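Small ribosomal subunit biogenesis GTPase RsgA (Thermotoga maritima, PDB 1U0L) probably assists late maturation of the 30S ribosomal subunit as a circularly permuted, zinc-binding GTPase whose slow GTP hydrolysis is stimulated by that subunit. Local coordinates at residues T24-E29 with G222-D227; S184-N187 with G192-L195; E243-F248 with D260-D265; G270-V275 with S283-Y288. All blocks are in the same frame, centred on the assembly; numbering follows the deposited sequence.

Interaction 1 (T24-E29 with G222-D227)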
# COMPACT_ATOMS: atom_id res chain seq x y z
N THR A 24 -21.23 -3.12 -7.13
CA THR A 24 -21.43 -1.77 -7.64
C THR A 24 -20.25 -1.45 -8.54
O THR A 24 -19.11 -1.47 -8.08
CB THR A 24 -21.42 -0.73 -6.49
OG1 THR A 24 -22.20 -1.22 -5.39
CG2 THR A 24 -22.01 0.60 -6.97
N VAL A 25 -20.50 -1.17 -9.81
CA VAL A 25 -19.40 -0.84 -10.72
C VAL A 25 -19.49 0.61 -11.16
O VAL A 25 -20.54 1.23 -11.10
CB VAL A 25 -19.37 -1.73 -12.00
CG1 VAL A 25 -20.15 -3.02 -11.76
CG2 VAL A 25 -19.92 -0.97 -13.19
N GLU A 26 -18.36 1.15 -11.60
CA GLU A 26 -18.32 2.52 -12.08
C GLU A 26 -17.91 2.44 -13.54
O GLU A 26 -17.02 1.67 -13.89
CB GLU A 26 -17.29 3.32 -11.30
CG GLU A 26 -17.14 4.74 -11.79
CD GLU A 26 -16.24 5.56 -10.90
OE1 GLU A 26 -16.40 5.47 -9.67
OE2 GLU A 26 -15.38 6.29 -11.44
N ASP A 27 -18.55 3.23 -14.39
CA ASP A 27 -18.25 3.21 -15.82
C ASP A 27 -16.91 3.86 -16.16
O ASP A 27 -16.68 5.04 -15.89
CB ASP A 27 -19.39 3.89 -16.59
CG ASP A 27 -19.25 3.76 -18.09
OD1 ASP A 27 -19.29 2.62 -18.59
OD2 ASP A 27 -19.09 4.80 -18.77
N GLU A 28 -16.02 3.07 -16.76
CA GLU A 28 -14.69 3.53 -17.14
C GLU A 28 -14.73 4.75 -18.06
O GLU A 28 -13.89 5.64 -17.95
CB GLU A 28 -13.93 2.40 -17.82
CG GLU A 28 -12.56 2.79 -18.35
CD GLU A 28 -11.84 1.62 -19.02
OE1 GLU A 28 -11.53 0.63 -18.32
OE2 GLU A 28 -11.61 1.70 -20.25
N GLU A 29 -15.70 4.77 -18.97
CA GLU A 29 -15.84 5.87 -19.92
C GLU A 29 -16.13 7.13 -19.11
O GLU A 29 -15.22 7.76 -18.58
CB GLU A 29 -17.00 5.59 -20.88
CG GLU A 29 -16.95 6.37 -22.20
CD GLU A 29 -16.13 5.67 -23.27
OE1 GLU A 29 -16.46 4.51 -23.62
OE2 GLU A 29 -15.15 6.27 -23.77
N GLY A 222 -9.12 12.80 -9.92
CA GLY A 222 -8.95 11.55 -10.64
C GLY A 222 -8.02 10.59 -9.94
O GLY A 222 -6.87 10.92 -9.61
N GLY A 223 -8.51 9.38 -9.71
CA GLY A 223 -7.71 8.38 -9.03
C GLY A 223 -8.58 7.92 -7.88
O GLY A 223 -9.62 8.52 -7.61
N TYR A 224 -8.17 6.85 -7.21
CA TYR A 224 -8.94 6.35 -6.08
C TYR A 224 -8.06 5.99 -4.91
O TYR A 224 -6.87 5.71 -5.07
CB TYR A 224 -9.70 5.09 -6.44
CG TYR A 224 -10.58 5.15 -7.65
CD1 TYR A 224 -10.05 4.99 -8.93
CD2 TYR A 224 -11.96 5.25 -7.52
CE1 TYR A 224 -10.87 4.90 -10.05
CE2 TYR A 224 -12.80 5.16 -8.63
CZ TYR A 224 -12.25 4.98 -9.89
OH TYR A 224 -13.08 4.83 -10.96
N VAL A 225 -8.68 5.99 -3.74
CA VAL A 225 -8.02 5.58 -2.51
C VAL A 225 -8.99 4.65 -1.79
O VAL A 225 -10.20 4.88 -1.78
CB VAL A 225 -7.64 6.76 -1.59
CG1 VAL A 225 -8.89 7.45 -1.04
CG2 VAL A 225 -6.73 6.23 -0.46
N VAL A 226 -8.45 3.60 -1.20
CA VAL A 226 -9.27 2.61 -0.53
C VAL A 226 -9.97 3.06 0.74
O VAL A 226 -9.52 3.92 1.48
CB VAL A 226 -8.46 1.33 -0.23
CG1 VAL A 226 -9.40 0.16 0.01
CG2 VAL A 226 -7.54 1.01 -1.41
N ASP A 227 -11.13 2.44 0.94
CA ASP A 227 -12.04 2.62 2.06
C ASP A 227 -11.27 2.56 3.36
O ASP A 227 -11.13 3.54 4.06
CB ASP A 227 -13.05 1.48 2.00
CG ASP A 227 -14.32 1.79 2.71
OD1 ASP A 227 -14.64 2.98 2.84
OD2 ASP A 227 -15.01 0.83 3.14
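Glu26 carries its CG anti to the backbone N (chi1 177°) and runs extended beyond it, while Tyr224 has CG beside its backbone N and anti to the carbonyl carbon (chi1 -53°); the two side chains thereby approach from opposite directions and meet at their polar ends. The contact joins two domains: Glu26 lies on strand 22-27 of the N-terminal OB fold, and Tyr224 opens strand 224-226 in the mixed sheet of the GTPase domain. Their backbones stay well apart, the CA atoms of Glu26 and Tyr224 being 11.8 Å from each other, and just 78 Å² of surface is buried between the segments, all of it by this one pair. Tyr224 OH donates a hydrogen bond to Glu26 OE2 at 2.8 Å, although the position of OE2 is doubtful because the model places it too near an atom elsewhere. Carboxylate and ring planes are inclined by 44°, and the carboxylate lies at the ring edge, not over a face. Glu26 OE1 also forms a salt bridge with Lys218 of the adjacent strand 216-218, so the carboxylate probably engages two strands of the GTPase sheet. A nearby cation of this kind would be expected to favour the charged form of this buried acid. Ile171 of strand 171-175 packs against Tyr224, and Val16 of strand 11-19 against Glu26. Glu26 OE1 itself lies in the plane of the Tyr224 ring, 3.8 Å from Tyr224 CE2.

Interaction 2 (S184-N187 with G192-L195); sequences SLLN and GLKL. With GDP (guanosine-5'-diphosphate), chain E.
Leu186, on the helix that follows the P-loop, drives its CD2 methyl against the backbone of the returning chain, 3.4 Å from Lys194 C. Its CG, anti to the backbone N (chi1 -174°), is turned toward segment 192-195 and lies 3.9 Å from Leu193 CB, where the two leucine side chains cross at about a right angle. Leu195 completes this apolar side, its CG 4.2 Å from Leu186 CD2. The other half of the contact is looser and faces solvent: Gly192 and Lys194 are exposed, the lysine is poorly ordered, and the side chain of Asn187 lies beside Gly192 and Leu193. Both segments also reach the nucleotide. Ser184 grips the alpha-phosphate of GDP twice, with its backbone N 2.7 Å and its OG 2.6 Å from GDP O2A, each as a donor; Leu195 brings CD1 to 3.6 Å from GDP O3B on the beta-phosphate. The chain becomes untraceable soon after Leu195, consistent with a mobile first switch region as in related GTPases. Beyond the pair, Ser183 OG of helix 182-189 takes a hydrogen bond from Leu195 N, Leu193 touches Phe219 in the turn after strand 216-218, and Leu186 packs on Val225 of strand 224-226, seating the helix against the central sheet.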
# COMPACT_ATOMS: atom_id res chain seq x y z
N SER A 184 -7.08 11.85 8.62
CA SER A 184 -7.01 13.31 8.60
C SER A 184 -6.38 13.82 7.32
O SER A 184 -6.80 14.85 6.79
CB SER A 184 -6.18 13.85 9.78
OG SER A 184 -6.69 13.42 11.03
N LEU A 185 -5.36 13.11 6.82
CA LEU A 185 -4.70 13.52 5.57
C LEU A 185 -5.69 13.41 4.42
O LEU A 185 -5.79 14.29 3.58
CB LEU A 185 -3.49 12.62 5.30
CG LEU A 185 -2.23 12.93 6.12
CD1 LEU A 185 -1.23 11.80 6.03
CD2 LEU A 185 -1.64 14.23 5.61
N LEU A 186 -6.43 12.30 4.41
CA LEU A 186 -7.43 12.03 3.40
C LEU A 186 -8.38 13.19 3.26
O LEU A 186 -8.68 13.64 2.15
CB LEU A 186 -8.21 10.77 3.78
CG LEU A 186 -9.21 10.26 2.75
CD1 LEU A 186 -8.52 10.04 1.43
CD2 LEU A 186 -9.82 8.96 3.25
N ASN A 187 -8.86 13.69 4.40
CA ASN A 187 -9.80 14.79 4.42
C ASN A 187 -9.14 16.10 4.02
O ASN A 187 -9.81 17.01 3.55
CB ASN A 187 -10.45 14.92 5.80
CG ASN A 187 -11.66 15.83 5.78
OD1 ASN A 187 -11.53 17.05 5.74
ND2 ASN A 187 -12.85 15.24 5.78
N GLY A 192 -14.25 15.99 2.97
CA GLY A 192 -15.40 15.10 2.88
C GLY A 192 -15.05 13.62 2.96
O GLY A 192 -15.74 12.85 3.63
N LEU A 193 -13.97 13.23 2.28
CA LEU A 193 -13.50 11.84 2.27
C LEU A 193 -12.90 11.42 3.61
O LEU A 193 -12.24 12.21 4.28
CB LEU A 193 -12.44 11.66 1.19
CG LEU A 193 -12.84 11.73 -0.28
CD1 LEU A 193 -11.60 11.52 -1.12
CD2 LEU A 193 -13.89 10.67 -0.58
N LYS A 194 -13.10 10.16 3.99
CA LYS A 194 -12.54 9.68 5.25
C LYS A 194 -12.46 8.16 5.31
O LYS A 194 -13.24 7.47 4.66
CB LYS A 194 -13.38 10.19 6.42
CG LYS A 194 -14.83 9.76 6.36
CD LYS A 194 -15.65 10.38 7.48
CE LYS A 194 -15.56 11.91 7.46
NZ LYS A 194 -15.99 12.51 6.16
N LEU A 195 -11.52 7.67 6.11
CA LEU A 195 -11.33 6.24 6.30
C LEU A 195 -12.49 5.63 7.06
O LEU A 195 -13.30 6.34 7.63
CB LEU A 195 -10.04 5.99 7.08
CG LEU A 195 -8.75 6.36 6.36
CD1 LEU A 195 -7.59 6.33 7.34
CD2 LEU A 195 -8.52 5.38 5.20
PB GDP E . -5.53 7.54 11.64
O1B GDP E . -4.15 7.36 11.08
O2B GDP E . -5.94 6.44 12.60
O3B GDP E . -6.61 7.73 10.55
O3A GDP E . -5.50 8.95 12.53
PA GDP E . -6.45 10.19 12.48
O1A GDP E . -7.80 9.87 13.03
O2A GDP E . -6.47 10.79 11.08
O5' GDP E . -5.70 11.28 13.42
C5' GDP E . -5.54 10.99 14.82
C4' GDP E . -5.54 12.26 15.61
O4' GDP E . -4.38 13.02 15.20
C3' GDP E . -6.81 13.16 15.48
O3' GDP E . -7.23 13.51 16.88
C2' GDP E . -6.33 14.40 14.72
O2' GDP E . -6.96 15.55 15.26
C1' GDP E . -4.76 14.32 14.85
N9 GDP E . -3.90 14.68 13.56
C8 GDP E . -3.93 14.02 12.36
N7 GDP E . -3.06 14.58 11.50
C5 GDP E . -2.47 15.62 12.19
C6 GDP E . -1.47 16.56 11.77
O6 GDP E . -0.93 16.60 10.67
N1 GDP E . -1.12 17.49 12.77
C2 GDP E . -1.70 17.49 14.03
N2 GDP E . -1.30 18.43 14.90
N3 GDP E . -2.64 16.60 14.42
C4 GDP E . -2.98 15.71 13.45

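Interaction 3 (E243-F248 with D260-D265). With ZN (zinc ion), chain D.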
# COMPACT_ATOMS: atom_id res chain seq x y z
N GLU A 243 13.31 -15.57 1.08
CA GLU A 243 12.62 -14.68 0.15
C GLU A 243 12.68 -13.20 0.58
O GLU A 243 12.83 -12.30 -0.26
CB GLU A 243 11.16 -15.13 0.03
CG GLU A 243 10.24 -14.17 -0.70
CD GLU A 243 8.83 -14.71 -0.80
OE1 GLU A 243 7.93 -13.95 -1.25
OE2 GLU A 243 8.61 -15.89 -0.43
N LEU A 244 12.57 -12.98 1.88
CA LEU A 244 12.60 -11.65 2.47
C LEU A 244 13.64 -10.69 1.88
O LEU A 244 13.34 -9.53 1.60
CB LEU A 244 12.84 -11.78 3.97
CG LEU A 244 12.03 -11.00 5.00
CD1 LEU A 244 12.82 -10.97 6.29
CD2 LEU A 244 11.75 -9.59 4.52
N LYS A 245 14.87 -11.17 1.69
CA LYS A 245 15.97 -10.34 1.18
C LYS A 245 15.63 -9.56 -0.10
O LYS A 245 16.24 -8.52 -0.37
CB LYS A 245 17.21 -11.20 0.93
CG LYS A 245 17.14 -12.02 -0.34
CD LYS A 245 18.32 -12.95 -0.51
CE LYS A 245 18.26 -14.08 0.48
NZ LYS A 245 19.01 -15.26 -0.03
N HIS A 246 14.68 -10.06 -0.88
CA HIS A 246 14.28 -9.40 -2.12
C HIS A 246 13.33 -8.24 -1.85
O HIS A 246 12.89 -7.56 -2.77
CB HIS A 246 13.57 -10.38 -3.05
CG HIS A 246 14.38 -11.58 -3.41
ND1 HIS A 246 15.64 -11.49 -3.95
CD2 HIS A 246 14.11 -12.90 -3.29
CE1 HIS A 246 16.12 -12.70 -4.14
NE2 HIS A 246 15.21 -13.58 -3.75
N TYR A 247 13.01 -8.00 -0.59
CA TYR A 247 12.08 -6.94 -0.26
C TYR A 247 12.74 -5.77 0.46
O TYR A 247 12.10 -5.00 1.18
CB TYR A 247 10.94 -7.55 0.53
CG TYR A 247 10.21 -8.61 -0.28
CD1 TYR A 247 9.68 -9.75 0.33
CD2 TYR A 247 10.02 -8.45 -1.66
CE1 TYR A 247 8.97 -10.70 -0.41
CE2 TYR A 247 9.31 -9.40 -2.40
CZ TYR A 247 8.78 -10.51 -1.77
OH TYR A 247 8.03 -11.41 -2.47
N PHE A 248 14.05 -5.66 0.23
CA PHE A 248 14.87 -4.59 0.77
C PHE A 248 15.69 -4.07 -0.41
O PHE A 248 16.83 -4.51 -0.60
CB PHE A 248 15.82 -5.13 1.84
CG PHE A 248 15.23 -5.20 3.22
CD1 PHE A 248 14.38 -6.24 3.57
CD2 PHE A 248 15.53 -4.22 4.17
CE1 PHE A 248 13.82 -6.31 4.84
CE2 PHE A 248 14.98 -4.27 5.44
CZ PHE A 248 14.12 -5.32 5.78
N ASP A 260 22.88 -17.00 -3.61
CA ASP A 260 21.72 -16.70 -2.77
C ASP A 260 22.12 -16.74 -1.29
O ASP A 260 21.75 -17.63 -0.54
CB ASP A 260 20.58 -17.70 -3.02
CG ASP A 260 19.30 -17.31 -2.28
OD1 ASP A 260 18.80 -16.19 -2.50
OD2 ASP A 260 18.80 -18.13 -1.49
N CYS A 261 22.89 -15.74 -0.90
CA CYS A 261 23.35 -15.60 0.46
C CYS A 261 22.26 -14.80 1.17
O CYS A 261 21.87 -13.74 0.69
CB CYS A 261 24.65 -14.81 0.46
SG CYS A 261 25.15 -14.19 2.05
N ASN A 262 21.77 -15.31 2.30
CA ASN A 262 20.73 -14.63 3.05
C ASN A 262 21.21 -13.42 3.83
O ASN A 262 20.43 -12.75 4.52
CB ASN A 262 20.04 -15.62 3.98
CG ASN A 262 19.27 -16.71 3.22
OD1 ASN A 262 18.54 -16.41 2.27
ND2 ASN A 262 19.45 -17.96 3.63
N HIS A 263 22.51 -13.13 3.73
CA HIS A 263 23.10 -11.97 4.39
C HIS A 263 23.15 -12.00 5.92
O HIS A 263 23.42 -10.97 6.54
CB HIS A 263 22.38 -10.70 3.93
CG HIS A 263 22.02 -10.71 2.48
ND1 HIS A 263 22.96 -10.63 1.47
CD2 HIS A 263 20.82 -10.83 1.86
CE1 HIS A 263 22.35 -10.70 0.30
NE2 HIS A 263 21.05 -10.82 0.51
N VAL A 264 22.88 -13.15 6.53
CA VAL A 264 22.92 -13.23 7.99
C VAL A 264 24.28 -13.73 8.47
O VAL A 264 25.17 -12.93 8.74
CB VAL A 264 21.83 -14.17 8.56
CG1 VAL A 264 21.90 -14.19 10.09
CG2 VAL A 264 20.46 -13.72 8.09
N ASP A 265 24.43 -15.05 8.55
CA ASP A 265 25.68 -15.67 9.00
C ASP A 265 26.73 -15.82 7.92
O ASP A 265 27.93 -15.70 8.20
CB ASP A 265 25.41 -17.05 9.61
CG ASP A 265 24.93 -16.97 11.05
OD1 ASP A 265 25.40 -16.07 11.78
OD2 ASP A 265 24.11 -17.82 11.45
ZN ZN D . 24.96 -11.92 1.66
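Lys245 NZ is gripped by three oxygens of segment 260-265, in the metal-binding loop of the zinc finger. It forms a salt bridge with Asp260 OD1 at 2.6 Å, a hydrogen bond to Asn262 OD1 also at 2.6 Å, and a weak one to Cys261 O at 3.3 Å. Neither side-chain acceptor is met in its own plane: the ammonium lies 61° out of the Asp260 carboxylate and 40° out of the Asn262 amide. Asp260 is exposed and poorly ordered, so its share of the grip is less certain than that of Asn262. Lys245 CG sits between the backbone N and the carbonyl carbon (chi1 78°), and a bend at chi3 takes NZ past the imidazole to the oxygens. The lysine crosses the His263 side chain at about a right angle, with CB in the imidazole plane at the ring edge and CD 3.6 Å from His263 NE2. Cys261 SG binds the zinc ion at 2.3 Å and His263 ND1 at 2.4 Å, and Cys256 and Cys269 complete the four-ligand set. Lys245 therefore joins the 3-10 turn at 245-246 to the loop that carries two zinc ligands, while Leu244 beside it packs on helices 101-113 and 282-296. Within the loop, the carbonyl O of Cys261 sits over the centre of the His263 ring, and His263 N donates a hydrogen bond to Cys261 SG at 3.3 Å.

Interaction 4 (G270-V275 with S283-Y288)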
# COMPACT_ATOMS: atom_id res chain seq x y z
N GLY A 270 28.29 -9.12 0.54
CA GLY A 270 28.39 -7.76 0.06
C GLY A 270 27.46 -6.85 0.84
O GLY A 270 27.73 -5.65 1.04
N VAL A 271 26.35 -7.43 1.27
CA VAL A 271 25.38 -6.68 2.05
C VAL A 271 25.99 -6.41 3.42
O VAL A 271 26.05 -5.25 3.84
CB VAL A 271 24.07 -7.46 2.21
CG1 VAL A 271 23.21 -6.78 3.26
CG2 VAL A 271 23.33 -7.51 0.89
N LYS A 272 26.45 -7.45 4.11
CA LYS A 272 27.07 -7.23 5.41
C LYS A 272 28.25 -6.28 5.28
O LYS A 272 28.48 -5.45 6.15
CB LYS A 272 27.52 -8.55 6.04
CG LYS A 272 26.37 -9.28 6.70
CD LYS A 272 26.78 -9.97 7.99
CE LYS A 272 27.36 -11.33 7.70
NZ LYS A 272 27.83 -11.98 8.95
N GLU A 273 28.99 -6.37 4.17
CA GLU A 273 30.12 -5.48 3.94
C GLU A 273 29.62 -4.04 3.86
O GLU A 273 30.16 -3.16 4.53
CB GLU A 273 30.84 -5.85 2.64
CG GLU A 273 31.94 -4.88 2.26
CD GLU A 273 32.57 -5.19 0.92
OE1 GLU A 273 33.16 -6.29 0.78
OE2 GLU A 273 32.49 -4.35 -0.01
N ALA A 274 28.59 -3.83 3.05
CA ALA A 274 27.99 -2.52 2.84
C ALA A 274 27.55 -1.83 4.14
O ALA A 274 27.65 -0.61 4.27
CB ALA A 274 26.79 -2.65 1.90
N VAL A 275 27.05 -2.62 5.08
CA VAL A 275 26.60 -2.09 6.36
C VAL A 275 27.77 -1.54 7.18
O VAL A 275 27.67 -0.48 7.80
CB VAL A 275 25.87 -3.16 7.17
CG1 VAL A 275 25.55 -2.64 8.56
CG2 VAL A 275 24.62 -3.57 6.44
N SER A 283 19.88 0.28 10.64
CA SER A 283 18.50 -0.03 10.96
C SER A 283 17.92 -0.99 9.95
O SER A 283 17.26 -1.96 10.31
CB SER A 283 17.65 1.24 10.99
OG SER A 283 17.82 1.98 9.80
N ARG A 284 18.19 -0.72 8.68
CA ARG A 284 17.68 -1.58 7.62
C ARG A 284 18.16 -3.01 7.84
O ARG A 284 17.35 -3.93 8.00
CB ARG A 284 18.15 -1.07 6.25
CG ARG A 284 17.52 0.27 5.86
CD ARG A 284 16.03 0.14 5.57
NE ARG A 284 15.80 -0.56 4.31
CZ ARG A 284 14.61 -0.78 3.76
NH1 ARG A 284 13.52 -0.34 4.36
NH2 ARG A 284 14.51 -1.42 2.61
N TYR A 285 19.47 -3.19 7.86
CA TYR A 285 20.03 -4.51 8.06
C TYR A 285 19.43 -5.19 9.30
O TYR A 285 18.95 -6.33 9.26
CB TYR A 285 21.55 -4.44 8.23
CG TYR A 285 22.15 -5.81 8.35
CD1 TYR A 285 22.21 -6.66 7.25
CD2 TYR A 285 22.53 -6.32 9.59
CE1 TYR A 285 22.61 -7.97 7.37
CE2 TYR A 285 22.94 -7.64 9.72
CZ TYR A 285 22.97 -8.46 8.61
OH TYR A 285 23.31 -9.79 8.72
N GLU A 286 19.47 -4.45 10.41
CA GLU A 286 18.99 -4.88 11.71
C GLU A 286 17.58 -5.44 11.66
O GLU A 286 17.33 -6.58 12.08
CB GLU A 286 19.05 -3.70 12.67
CG GLU A 286 18.70 -4.02 14.10
CD GLU A 286 18.87 -2.81 15.00
OE1 GLU A 286 18.14 -1.81 14.79
OE2 GLU A 286 19.72 -2.85 15.90
N ASN A 287 16.65 -4.64 11.13
CA ASN A 287 15.26 -5.05 11.04
C ASN A 287 15.08 -6.24 10.10
O ASN A 287 14.26 -7.15 10.37
CB ASN A 287 14.40 -3.87 10.60
CG ASN A 287 14.39 -2.75 11.63
OD1 ASN A 287 14.18 -3.00 12.81
ND2 ASN A 287 14.62 -1.52 11.18
N TYR A 288 15.85 -6.26 9.00
CA TYR A 288 15.78 -7.36 8.05
C TYR A 288 16.18 -8.67 8.74
O TYR A 288 15.51 -9.69 8.58
CB TYR A 288 16.70 -7.12 6.85
CG TYR A 288 17.00 -8.40 6.11
CD1 TYR A 288 15.97 -9.14 5.51
CD2 TYR A 288 18.28 -8.95 6.12
CE1 TYR A 288 16.21 -10.38 4.95
CE2 TYR A 288 18.53 -10.20 5.57
CZ TYR A 288 17.50 -10.91 4.99
OH TYR A 288 17.75 -12.17 4.48
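Tyr285 is the single side chain of helix 283-288 that packs into helix 270-275, and three residues of the latter receive it along its length. At its root, Val275 CG2 lies 3.7 Å from Tyr285 CB, the two side chains crossing at about a right angle. Farther out Val271 CG1 approaches Tyr285 CD1 at 4.1 Å, and the aliphatic part of Lys272 borders the phenol end, its CD 3.6 Å from Tyr285 OH. The tyrosine reaches across because its CG stands anti to the backbone N (chi1 -176°), directed at the partner helix. No hydrogen bond joins the two segments; the contact is largely apolar and partly buried, with Val271 at its inner side. What positions the ring lies one shell outward: Tyr285 OH is hydrogen-bonded to the carbonyl O of His263, a zinc ligand that Val271 also touches, and Lys272 NZ makes a weak hydrogen bond to the next carbonyl, that of Val264. One turn on, Tyr288 OH bonds to Asn262 O, and its ring meets those of Phe248 and Phe251 edge-to-face. The local axes approach to 10.6 Å, with 136° between their N-to-C directions. Helix 270-277 packs against the N-terminal part of helix 282-296, while Arg284 and Asn287 reach elsewhere, bonding to Asp105 of helix 101-113, and Ser283 and Arg284 also touch Ile142 of helix 130-143.

From the N terminus, interaction 1 closes the longest loop, returning strand 224-226 of the GTPase domain to strand 22-27 of the OB fold. Interaction 2 is nested inside it, a short closure between the P-loop helix and the chain that follows it, and the two touch where Leu186 and Leu195 pack on Val225 and Asp227, respectively. Interactions 3 and 4 follow in series, each closing a short loop, on the opposite side of the chain's centre, about 38 and 40 Å from interaction 1 between centres. They adjoin each other, their centres about 10 Å apart, and together tie the zinc loop to helices 241-244, 270-277 and 282-296. No contact crosses another along the chain.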